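Local coordinates for hypothetical protein (Plasmodium falciparum, PDB 1ZSO) that is of unknown function but probably binds zinc ions and folds almost wholly into antiparallel beta sheets, at residues 22-28 and 122-128; 32-38 and 114-120; 65-69 and 81-85. All blocks are in the same frame, centred on the assembly; numbering follows the deposited sequence.

Interaction 1 (22-28 and 122-128); sequences NVKRLFC and NFIVEDT
Arg25 and Glu126 meet because their first torsions send both chains over the same face of an antiparallel ladder. Arg25 CG lies between its own backbone N and carbonyl carbon (chi1 53°), from where the extended chain runs out to NE, while Glu126 places CG opposite its N (chi1 -174°) and stretches its carboxylate across the path of the arginine chain. The guanidinium approaches side-on, and both NE and NH2 bond to the same oxygen: Arg25 NE lies 3.1 Å from Glu126 OE1, nearly along the C-O axis, whereas NH2 comes from above the carboxylate plane. OE1 stays in the guanidinium plane, although the two planar groups are turned 63° apart.

Phe27, its CG in the same position as that of Arg25, swings its ring back over Ile124. Ile124 CB sits over one face, 3.9 Å from the ring centroid, and the methyl CG2 comes to 3.4 Å from Phe27 CZ; over the opposite face, near the rim, lies Arg25 NH1. A flat ring thus suits a place between a branched aliphatic chain and a guanidinium.

Leu26 CD1 touches both Phe123 CB and Val125 CG2 on the other, buried face, which Val136 of strand 132-136 and Leu138 help to cover. Phe27 and Ile124 exchange a pair of backbone hydrogen bonds. Two residues, Lys24 and Arg25, then stand opposite the single Glu126, a classic beta bulge; Glu126 O accepts from Lys24 N at 2.9 Å and only weakly from Arg25 N. Where the ladder finishes, a water links Asn22 OD1 with Thr128 OG1, while Asn22 ND2 binds Cys153 O.

The buried face is thus hydrocarbon at Leu26 and Val125, whereas the partly exposed one combines Phe27-Ile124 packing with a salt bridge that fixes the guanidinium's rotation and would partly neutralise its charge.

Interaction 2 (32-38 and 114-120); sequences YLWIFNI and LIDFFPS
Phe36 and Phe117 pair across the strands on the buried face, Phe36 CE1 standing 3.5 Å from Phe117 CD1 with the ring planes 43° apart, so that they meet obliquely. Phe117 carries CG anti to its backbone N (chi1 170°) and Phe36 carries CG anti to its carbonyl carbon (chi1 -72°), which brings the rings together. Leu114 lays CD1 over one face of Phe36 in a CH-pi contact, 4.1 Å from the centroid. Phe117 CE1 meanwhile reaches the rim of Trp34 at CE3, which makes an aromatic cluster of the three rings.

Asn37 and Asp116 suit the partly exposed opposite face. Asn37 ND2 donates to Asp116 OD2 on its anti side at 3.0 Å. The Phe118 ring turns its edge to Asn37, CZ lying near ND2. Asn37 OD1 accepts a hydrogen bond from Asn49 N of strand 46-52.

The backbone positions these groups through a classic bulge: Asn37 O accepts from both Ile115 N (2.8 Å) and Asp116 N. Farther along, the strands separate and polar links take over. Ser120 N donates to Tyr32 OH at 3.1 Å, and water 2 joins Tyr32 OH, Leu33 O and Phe118 O, with a weak bond from Ile35 N. Ser120 OG binds Asn122 OD1.

Strand 34-40 is the middle of a three-stranded sheet, between 46-52 and 112-117. Phe107 of strand 102-110 meets Trp34 and Phe36 edge-to-face, and Tyr161 of strand 152-163 does the same to Phe117.

Interaction 3 (65-69 and 81-85); sequences GTANF and TINFV
Asn68 and Phe69 together stand opposite the single Ile82, a classic beta bulge where edge strand 69-71 of the six-stranded antiparallel sheet begins to pair with strand 80-85. Ile82 O satisfies two donors, Asn68 N at 3.1 Å and Phe69 N at 3.2 Å, and Ile82 N returns a bond to Phe69 O at 2.8 Å.

Two asparagines add side-chain links, using both the donor and the acceptor of an amide. With CG anti to the carbonyl carbon (chi1 -69°), Asn68 extends OD1 to Phe84 N, 3.0 Å away. OD1 so satisfies the N-H of Phe84, two residues beyond Ile82, while ND2 binds Asp56 O outside the contact. Asn83 reaches the other way: its ND2 bonds to Thr66 O, and OD1 accepts from water 3, which also bonds to Thr66 OG1. The two amide planes stand 82° apart, each turned to its own partner.

Phe69 and Ile82 provide the apolar side, CD2 of the Phe69 ring lying 3.8 Å from Ile82 CD1, and Ile50 of strand 46-52 touches both. The straightest of the side-chain bonds runs from Asn83 ND2 to Thr66 O: at 2.9 Å and 167°, it meets a lone pair in the carbonyl plane.

In the fold
The three contacts are nested along the chain: interaction 3 lies inside the loop closed by interaction 2, and that inside the loop closed by interaction 1. Each belongs to a different part of an all-beta fold. Interaction 1 joins the inner strands of a four-stranded sheet, interaction 2 lies in a three-stranded sheet, and interaction 3 lies at the edge of the six-stranded one, with residues 66-67 in a separate two-stranded sheet. Centres of interactions 1 and 2 are 20 Å apart, yet Asn122 and Phe123 touch Leu33 and Tyr32. Interactions 2 and 3, 14 Å apart, share a core through Leu114 and Ile82. Interactions 1 and 3 do not touch, so interaction 2 bridges the two ends.

Interaction 1 (22-28 and 122-128)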
loop_
_atom_site.group_PDB
_atom_site.type_symbol
_atom_site.label_atom_id
_atom_site.label_comp_id
_atom_site.label_asym_id
_atom_site.label_seq_id
_atom_site.Cartn_x
_atom_site.Cartn_y
_atom_site.Cartn_z
ATOM N N ASN B 22 25.675 -7.115 -25.232
ATOM C CA ASN B 22 25.584 -5.833 -25.911
ATOM C C ASN B 22 24.757 -4.812 -25.103
ATOM O O ASN B 22 24.155 -3.878 -25.642
ATOM C CB ASN B 22 25.078 -6.054 -27.341
ATOM C CG ASN B 22 26.174 -6.569 -28.261
ATOM O OD1 ASN B 22 27.332 -6.507 -27.922
ATOM N ND2 ASN B 22 25.817 -7.051 -29.412
ATOM N N VAL B 23 24.796 -4.997 -23.791
ATOM C CA VAL B 23 24.141 -4.112 -22.815
ATOM C C VAL B 23 25.157 -3.284 -22.039
ATOM O O VAL B 23 26.149 -3.793 -21.572
ATOM C CB VAL B 23 23.333 -4.945 -21.785
ATOM C CG1 VAL B 23 22.831 -4.071 -20.654
ATOM C CG2 VAL B 23 22.174 -5.659 -22.460
ATOM N N LYS B 24 24.903 -2.001 -21.882
ATOM C CA LYS B 24 25.835 -1.168 -21.140
ATOM C C LYS B 24 25.370 -1.098 -19.681
ATOM O O LYS B 24 26.164 -1.188 -18.742
ATOM C CB LYS B 24 25.993 0.209 -21.804
ATOM C CG LYS B 24 26.752 1.214 -20.966
ATOM C CD LYS B 24 27.655 2.104 -21.806
ATOM C CE LYS B 24 28.774 2.685 -20.926
ATOM N NZ LYS B 24 30.032 3.081 -21.664
ATOM N N ARG B 25 24.061 -1.010 -19.495
ATOM C CA ARG B 25 23.493 -1.049 -18.158
ATOM C C ARG B 25 22.030 -1.415 -18.227
ATOM O O ARG B 25 21.327 -1.104 -19.196
ATOM C CB ARG B 25 23.666 0.292 -17.415
ATOM C CG ARG B 25 23.157 1.491 -18.206
ATOM C CD ARG B 25 22.827 2.710 -17.341
ATOM N NE ARG B 25 22.576 3.878 -18.192
ATOM C CZ ARG B 25 21.833 4.948 -17.877
ATOM N NH1 ARG B 25 21.212 5.064 -16.703
ATOM N NH2 ARG B 25 21.718 5.922 -18.776
ATOM N N LEU B 26 21.621 -2.123 -17.182
ATOM C CA LEU B 26 20.247 -2.420 -16.877
ATOM C C LEU B 26 19.970 -1.594 -15.642
ATOM O O LEU B 26 20.841 -1.481 -14.768
ATOM C CB LEU B 26 20.123 -3.915 -16.577
ATOM C CG LEU B 26 18.868 -4.490 -15.944
ATOM C CD1 LEU B 26 17.574 -4.474 -16.825
ATOM C CD2 LEU B 26 19.221 -5.883 -15.518
ATOM N N PHE B 27 18.802 -0.961 -15.579
ATOM C CA PHE B 27 18.478 -0.136 -14.428
ATOM C C PHE B 27 17.010 0.124 -14.384
ATOM O O PHE B 27 16.288 -0.246 -15.310
ATOM C CB PHE B 27 19.265 1.189 -14.422
ATOM C CG PHE B 27 18.967 2.123 -15.586
ATOM C CD1 PHE B 27 19.355 1.801 -16.878
ATOM C CD2 PHE B 27 18.369 3.361 -15.360
ATOM C CE1 PHE B 27 19.102 2.655 -17.927
ATOM C CE2 PHE B 27 18.098 4.224 -16.397
ATOM C CZ PHE B 27 18.470 3.878 -17.685
ATOM N N CYS B 28 16.561 0.760 -13.302
ATOM C CA CYS B 28 15.182 1.208 -13.212
ATOM C C CYS B 28 15.047 2.616 -12.629
ATOM O O CYS B 28 16.004 3.170 -12.095
ATOM C CB CYS B 28 14.381 0.210 -12.419
ATOM S SG CYS B 28 15.134 -0.275 -10.878
ATOM N N ASN B 122 9.153 -2.858 -15.717
ATOM C CA ASN B 122 9.494 -1.468 -15.953
ATOM C C ASN B 122 11.007 -1.271 -15.868
ATOM O O ASN B 122 11.469 -0.236 -15.406
ATOM C CB ASN B 122 8.811 -0.406 -15.010
ATOM C CG ASN B 122 7.653 -0.933 -14.159
ATOM O OD1 ASN B 122 7.815 -1.776 -13.269
ATOM N ND2 ASN B 122 6.503 -0.316 -14.343
ATOM N N PHE B 123 11.794 -2.222 -16.330
ATOM C CA PHE B 123 13.243 -1.977 -16.368
ATOM C C PHE B 123 13.569 -1.155 -17.592
ATOM O O PHE B 123 12.767 -1.037 -18.496
ATOM C CB PHE B 123 14.054 -3.266 -16.383
ATOM C CG PHE B 123 14.020 -4.013 -15.096
ATOM C CD1 PHE B 123 14.877 -3.676 -14.075
ATOM C CD2 PHE B 123 13.122 -5.059 -14.901
ATOM C CE1 PHE B 123 14.853 -4.350 -12.879
ATOM C CE2 PHE B 123 13.102 -5.751 -13.723
ATOM C CZ PHE B 123 13.987 -5.400 -12.701
ATOM N N ILE B 124 14.746 -0.552 -17.571
ATOM C CA ILE B 124 15.250 0.272 -18.640
ATOM C C ILE B 124 16.602 -0.350 -18.969
ATOM O O ILE B 124 17.339 -0.792 -18.079
ATOM C CB ILE B 124 15.389 1.764 -18.233
ATOM C CG1 ILE B 124 14.074 2.259 -17.602
ATOM C CG2 ILE B 124 15.796 2.665 -19.457
ATOM C CD1 ILE B 124 14.115 3.693 -17.069
ATOM N N VAL B 125 16.883 -0.446 -20.264
ATOM C CA VAL B 125 18.173 -0.903 -20.719
ATOM C C VAL B 125 18.774 0.113 -21.691
ATOM O O VAL B 125 18.087 0.636 -22.569
ATOM C CB VAL B 125 18.058 -2.245 -21.404
ATOM C CG1 VAL B 125 19.290 -2.502 -22.221
ATOM C CG2 VAL B 125 17.821 -3.334 -20.365
ATOM N N GLU B 126 20.057 0.393 -21.502
ATOM C CA GLU B 126 20.856 1.097 -22.504
ATOM C C GLU B 126 21.763 0.048 -23.116
ATOM O O GLU B 126 22.318 -0.751 -22.380
ATOM C CB GLU B 126 21.705 2.207 -21.877
ATOM C CG GLU B 126 22.440 3.059 -22.945
ATOM C CD GLU B 126 23.163 4.243 -22.365
ATOM O OE1 GLU B 126 23.311 4.288 -21.125
ATOM O OE2 GLU B 126 23.578 5.137 -23.152
ATOM N N ASP B 127 21.898 0.031 -24.446
ATOM C CA ASP B 127 22.851 -0.884 -25.088
ATOM C C ASP B 127 24.169 -0.168 -25.344
ATOM O O ASP B 127 24.263 1.021 -25.093
ATOM C CB ASP B 127 22.279 -1.522 -26.368
ATOM C CG ASP B 127 22.066 -0.519 -27.515
ATOM O OD1 ASP B 127 22.755 0.512 -27.627
ATOM O OD2 ASP B 127 21.192 -0.799 -28.347
ATOM N N THR B 128 25.174 -0.900 -25.823
ATOM C CA THR B 128 26.522 -0.374 -25.927
ATOM C C THR B 128 26.629 0.750 -26.976
ATOM O O THR B 128 27.573 1.556 -26.941
ATOM C CB THR B 128 27.571 -1.485 -26.234
ATOM O OG1 THR B 128 27.154 -2.252 -27.371
ATOM C CG2 THR B 128 27.781 -2.402 -25.005
HETATM O O HOH W 1 28.914 -4.599 -27.435
#

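Interaction 2 (32-38 and 114-120)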
loop_
_atom_site.group_PDB
_atom_site.type_symbol
_atom_site.label_atom_id
_atom_site.label_comp_id
_atom_site.label_asym_id
_atom_site.label_seq_id
_atom_site.Cartn_x
_atom_site.Cartn_y
_atom_site.Cartn_z
ATOM N N TYR B 32 9.623 2.405 -10.984
ATOM C CA TYR B 32 9.779 0.987 -10.875
ATOM C C TYR B 32 8.818 0.410 -9.816
ATOM O O TYR B 32 8.679 0.919 -8.673
ATOM C CB TYR B 32 11.246 0.580 -10.585
ATOM C CG TYR B 32 11.403 -0.916 -10.585
ATOM C CD1 TYR B 32 11.494 -1.615 -11.761
ATOM C CD2 TYR B 32 11.327 -1.641 -9.400
ATOM C CE1 TYR B 32 11.574 -3.009 -11.757
ATOM C CE2 TYR B 32 11.393 -3.001 -9.389
ATOM C CZ TYR B 32 11.537 -3.693 -10.580
ATOM O OH TYR B 32 11.583 -5.074 -10.567
ATOM N N LEU B 33 8.156 -0.672 -10.216
ATOM C CA LEU B 33 7.199 -1.350 -9.342
ATOM C C LEU B 33 7.841 -2.466 -8.548
ATOM O O LEU B 33 8.090 -3.548 -9.108
ATOM C CB LEU B 33 6.032 -1.922 -10.140
ATOM C CG LEU B 33 4.930 -2.332 -9.184
ATOM C CD1 LEU B 33 4.484 -1.095 -8.433
ATOM C CD2 LEU B 33 3.757 -2.961 -9.907
ATOM N N TRP B 34 8.104 -2.230 -7.255
ATOM C CA TRP B 34 8.657 -3.316 -6.392
ATOM C C TRP B 34 7.538 -4.258 -5.979
ATOM O O TRP B 34 6.423 -3.805 -5.613
ATOM C CB TRP B 34 9.359 -2.762 -5.150
ATOM C CG TRP B 34 10.486 -1.928 -5.497
ATOM C CD1 TRP B 34 10.505 -0.587 -5.592
ATOM C CD2 TRP B 34 11.788 -2.379 -5.879
ATOM N NE1 TRP B 34 11.748 -0.152 -5.960
ATOM C CE2 TRP B 34 12.555 -1.240 -6.152
ATOM C CE3 TRP B 34 12.390 -3.631 -5.964
ATOM C CZ2 TRP B 34 13.880 -1.319 -6.557
ATOM C CZ3 TRP B 34 13.690 -3.709 -6.382
ATOM C CH2 TRP B 34 14.428 -2.561 -6.651
ATOM N N ILE B 35 7.831 -5.556 -6.095
ATOM C CA ILE B 35 6.873 -6.657 -5.868
ATOM C C ILE B 35 7.550 -7.719 -4.990
ATOM O O ILE B 35 8.696 -8.156 -5.216
ATOM C CB ILE B 35 6.380 -7.230 -7.189
ATOM C CG1 ILE B 35 5.841 -6.093 -8.066
ATOM C CG2 ILE B 35 5.269 -8.270 -6.970
ATOM C CD1 ILE B 35 5.629 -6.461 -9.478
ATOM N N PHE B 36 6.882 -8.096 -3.930
ATOM C CA PHE B 36 7.481 -9.048 -2.992
ATOM C C PHE B 36 6.407 -9.925 -2.451
ATOM O O PHE B 36 5.232 -9.521 -2.375
ATOM C CB PHE B 36 8.131 -8.320 -1.815
ATOM C CG PHE B 36 9.405 -7.596 -2.173
ATOM C CD1 PHE B 36 10.578 -8.291 -2.308
ATOM C CD2 PHE B 36 9.414 -6.228 -2.358
ATOM C CE1 PHE B 36 11.769 -7.630 -2.658
ATOM C CE2 PHE B 36 10.575 -5.563 -2.700
ATOM C CZ PHE B 36 11.760 -6.269 -2.843
ATOM N N ASN B 37 6.817 -11.131 -2.082
ATOM C CA ASN B 37 6.123 -11.840 -1.060
ATOM C C ASN B 37 6.805 -11.573 0.285
ATOM O O ASN B 37 8.026 -11.687 0.432
ATOM C CB ASN B 37 6.126 -13.332 -1.300
ATOM C CG ASN B 37 5.391 -13.760 -2.547
ATOM O OD1 ASN B 37 4.518 -13.083 -3.089
ATOM N ND2 ASN B 37 5.726 -14.966 -2.983
ATOM N N ILE B 38 5.986 -11.233 1.273
ATOM C CA ILE B 38 6.461 -10.946 2.624
ATOM C C ILE B 38 5.858 -11.837 3.708
ATOM O O ILE B 38 4.876 -12.565 3.495
ATOM C CB ILE B 38 6.183 -9.491 2.981
ATOM C CG1 ILE B 38 4.669 -9.267 3.054
ATOM C CG2 ILE B 38 6.896 -8.570 1.925
ATOM C CD1 ILE B 38 4.234 -8.002 3.815
ATOM N N LEU B 114 11.229 -9.748 3.797
ATOM C CA LEU B 114 11.158 -9.908 2.356
ATOM C C LEU B 114 11.491 -11.344 2.054
ATOM O O LEU B 114 12.590 -11.749 2.335
ATOM C CB LEU B 114 12.197 -9.013 1.660
ATOM C CG LEU B 114 12.044 -7.520 1.972
ATOM C CD1 LEU B 114 12.804 -6.637 0.982
ATOM C CD2 LEU B 114 10.580 -7.163 1.964
ATOM N N ILE B 115 10.535 -12.118 1.510
ATOM C CA ILE B 115 10.753 -13.546 1.242
ATOM C C ILE B 115 11.191 -13.768 -0.233
ATOM O O ILE B 115 12.283 -14.288 -0.525
ATOM C CB ILE B 115 9.469 -14.373 1.591
ATOM C CG1 ILE B 115 9.082 -14.201 3.060
ATOM C CG2 ILE B 115 9.664 -15.831 1.335
ATOM C CD1 ILE B 115 10.107 -14.734 4.050
ATOM N N ASP B 116 10.323 -13.333 -1.143
ATOM C CA ASP B 116 10.473 -13.558 -2.562
ATOM C C ASP B 116 10.361 -12.217 -3.253
ATOM O O ASP B 116 9.483 -11.457 -2.939
ATOM C CB ASP B 116 9.332 -14.431 -3.094
ATOM C CG ASP B 116 9.314 -15.815 -2.490
ATOM O OD1 ASP B 116 10.388 -16.464 -2.457
ATOM O OD2 ASP B 116 8.214 -16.274 -2.069
ATOM N N PHE B 117 11.248 -11.974 -4.211
ATOM C CA PHE B 117 11.250 -10.810 -5.069
ATOM C C PHE B 117 10.766 -11.221 -6.459
ATOM O O PHE B 117 11.054 -12.327 -6.932
ATOM C CB PHE B 117 12.683 -10.312 -5.156
ATOM C CG PHE B 117 12.891 -9.265 -6.170
ATOM C CD1 PHE B 117 12.205 -8.067 -6.091
ATOM C CD2 PHE B 117 13.776 -9.464 -7.214
ATOM C CE1 PHE B 117 12.391 -7.084 -7.056
ATOM C CE2 PHE B 117 13.961 -8.482 -8.170
ATOM C CZ PHE B 117 13.278 -7.295 -8.091
ATOM N N PHE B 118 10.011 -10.340 -7.090
ATOM C CA PHE B 118 9.519 -10.545 -8.422
ATOM C C PHE B 118 9.888 -9.389 -9.308
ATOM O O PHE B 118 9.294 -8.362 -9.223
ATOM C CB PHE B 118 8.013 -10.710 -8.416
ATOM C CG PHE B 118 7.572 -11.876 -7.623
ATOM C CD1 PHE B 118 7.438 -11.772 -6.251
ATOM C CD2 PHE B 118 7.348 -13.104 -8.231
ATOM C CE1 PHE B 118 7.059 -12.876 -5.490
ATOM C CE2 PHE B 118 6.958 -14.200 -7.483
ATOM C CZ PHE B 118 6.840 -14.076 -6.092
ATOM N N PRO B 119 10.853 -9.579 -10.205
ATOM C CA PRO B 119 11.155 -8.527 -11.162
ATOM C C PRO B 119 9.932 -8.208 -11.983
ATOM O O PRO B 119 9.139 -9.108 -12.304
ATOM C CB PRO B 119 12.261 -9.127 -12.049
ATOM C CG PRO B 119 12.295 -10.550 -11.750
ATOM C CD PRO B 119 11.685 -10.773 -10.394
ATOM N N SER B 120 9.756 -6.926 -12.278
ATOM C CA SER B 120 8.563 -6.480 -12.945
ATOM C C SER B 120 8.941 -6.197 -14.387
ATOM O O SER B 120 9.923 -6.727 -14.883
ATOM C CB SER B 120 7.956 -5.266 -12.218
ATOM O OG SER B 120 8.833 -4.146 -12.254
HETATM O O HOH W 2 9.670 -5.882 -8.498
#

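Interaction 3 (65-69 and 81-85)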
loop_
_atom_site.group_PDB
_atom_site.type_symbol
_atom_site.label_atom_id
_atom_site.label_comp_id
_atom_site.label_asym_id
_atom_site.label_seq_id
_atom_site.Cartn_x
_atom_site.Cartn_y
_atom_site.Cartn_z
ATOM N N GLY B 65 8.294 9.792 10.957
ATOM C CA GLY B 65 8.776 9.205 9.713
ATOM C C GLY B 65 7.690 8.712 8.769
ATOM O O GLY B 65 6.491 8.676 9.100
ATOM N N THR B 66 8.133 8.353 7.573
ATOM C CA THR B 66 7.247 7.892 6.512
ATOM C C THR B 66 7.739 6.543 5.996
ATOM O O THR B 66 8.859 6.191 6.249
ATOM C CB THR B 66 7.224 8.911 5.369
ATOM O OG1 THR B 66 8.536 9.002 4.789
ATOM C CG2 THR B 66 6.803 10.275 5.880
ATOM N N ALA B 67 6.893 5.808 5.263
ATOM C CA ALA B 67 7.268 4.541 4.648
ATOM C C ALA B 67 6.719 4.449 3.226
ATOM O O ALA B 67 5.775 5.152 2.859
ATOM C CB ALA B 67 6.771 3.362 5.454
ATOM N N ASN B 68 7.342 3.575 2.441
ATOM C CA ASN B 68 6.940 3.285 1.066
ATOM C C ASN B 68 5.869 2.189 1.051
ATOM O O ASN B 68 5.020 2.151 0.154
ATOM C CB ASN B 68 8.125 2.747 0.249
ATOM C CG ASN B 68 9.169 3.767 -0.012
ATOM O OD1 ASN B 68 10.336 3.417 -0.121
ATOM N ND2 ASN B 68 8.777 5.034 -0.139
ATOM N N PHE B 69 5.958 1.301 2.048
ATOM C CA PHE B 69 4.960 0.263 2.298
ATOM C C PHE B 69 4.729 0.049 3.787
ATOM O O PHE B 69 5.676 0.028 4.577
ATOM C CB PHE B 69 5.365 -1.090 1.678
ATOM C CG PHE B 69 4.312 -2.160 1.837
ATOM C CD1 PHE B 69 3.244 -2.237 0.959
ATOM C CD2 PHE B 69 4.357 -3.058 2.892
ATOM C CE1 PHE B 69 2.221 -3.250 1.122
ATOM C CE2 PHE B 69 3.377 -4.029 3.041
ATOM C CZ PHE B 69 2.289 -4.114 2.143
ATOM N N THR B 81 6.658 -1.822 8.376
ATOM C CA THR B 81 7.026 -0.923 7.291
ATOM C C THR B 81 8.198 -1.456 6.430
ATOM O O THR B 81 9.044 -2.219 6.901
ATOM C CB THR B 81 7.477 0.433 7.855
ATOM O OG1 THR B 81 8.631 0.236 8.682
ATOM C CG2 THR B 81 6.392 1.056 8.687
ATOM N N ILE B 82 8.191 -1.045 5.166
ATOM C CA ILE B 82 9.364 -1.133 4.279
ATOM C C ILE B 82 9.701 0.245 3.724
ATOM O O ILE B 82 8.834 0.988 3.298
ATOM C CB ILE B 82 9.110 -1.999 3.048
ATOM C CG1 ILE B 82 8.575 -3.361 3.443
ATOM C CG2 ILE B 82 10.417 -2.131 2.270
ATOM C CD1 ILE B 82 7.986 -4.125 2.294
ATOM N N ASN B 83 10.961 0.578 3.742
ATOM C CA ASN B 83 11.485 1.771 3.061
ATOM C C ASN B 83 12.647 1.346 2.168
ATOM O O ASN B 83 13.574 0.684 2.655
ATOM C CB ASN B 83 12.031 2.792 4.051
ATOM C CG ASN B 83 11.048 3.892 4.383
ATOM O OD1 ASN B 83 10.471 4.534 3.502
ATOM N ND2 ASN B 83 10.902 4.158 5.667
ATOM N N PHE B 84 12.569 1.720 0.887
ATOM C CA PHE B 84 13.707 1.728 -0.018
ATOM C C PHE B 84 14.757 2.682 0.515
ATOM O O PHE B 84 14.439 3.790 0.971
ATOM C CB PHE B 84 13.258 2.197 -1.430
ATOM C CG PHE B 84 14.400 2.363 -2.422
ATOM C CD1 PHE B 84 14.793 1.327 -3.208
ATOM C CD2 PHE B 84 15.043 3.576 -2.568
ATOM C CE1 PHE B 84 15.816 1.473 -4.092
ATOM C CE2 PHE B 84 16.064 3.733 -3.427
ATOM C CZ PHE B 84 16.469 2.690 -4.204
ATOM N N VAL B 85 16.014 2.249 0.460
ATOM C CA VAL B 85 17.107 3.010 0.965
ATOM C C VAL B 85 17.871 3.559 -0.221
ATOM O O VAL B 85 18.372 2.796 -1.048
ATOM C CB VAL B 85 18.062 2.146 1.825
ATOM C CG1 VAL B 85 19.273 2.977 2.255
ATOM C CG2 VAL B 85 17.374 1.593 3.044
HETATM O O HOH W 3 9.755 6.964 3.211
#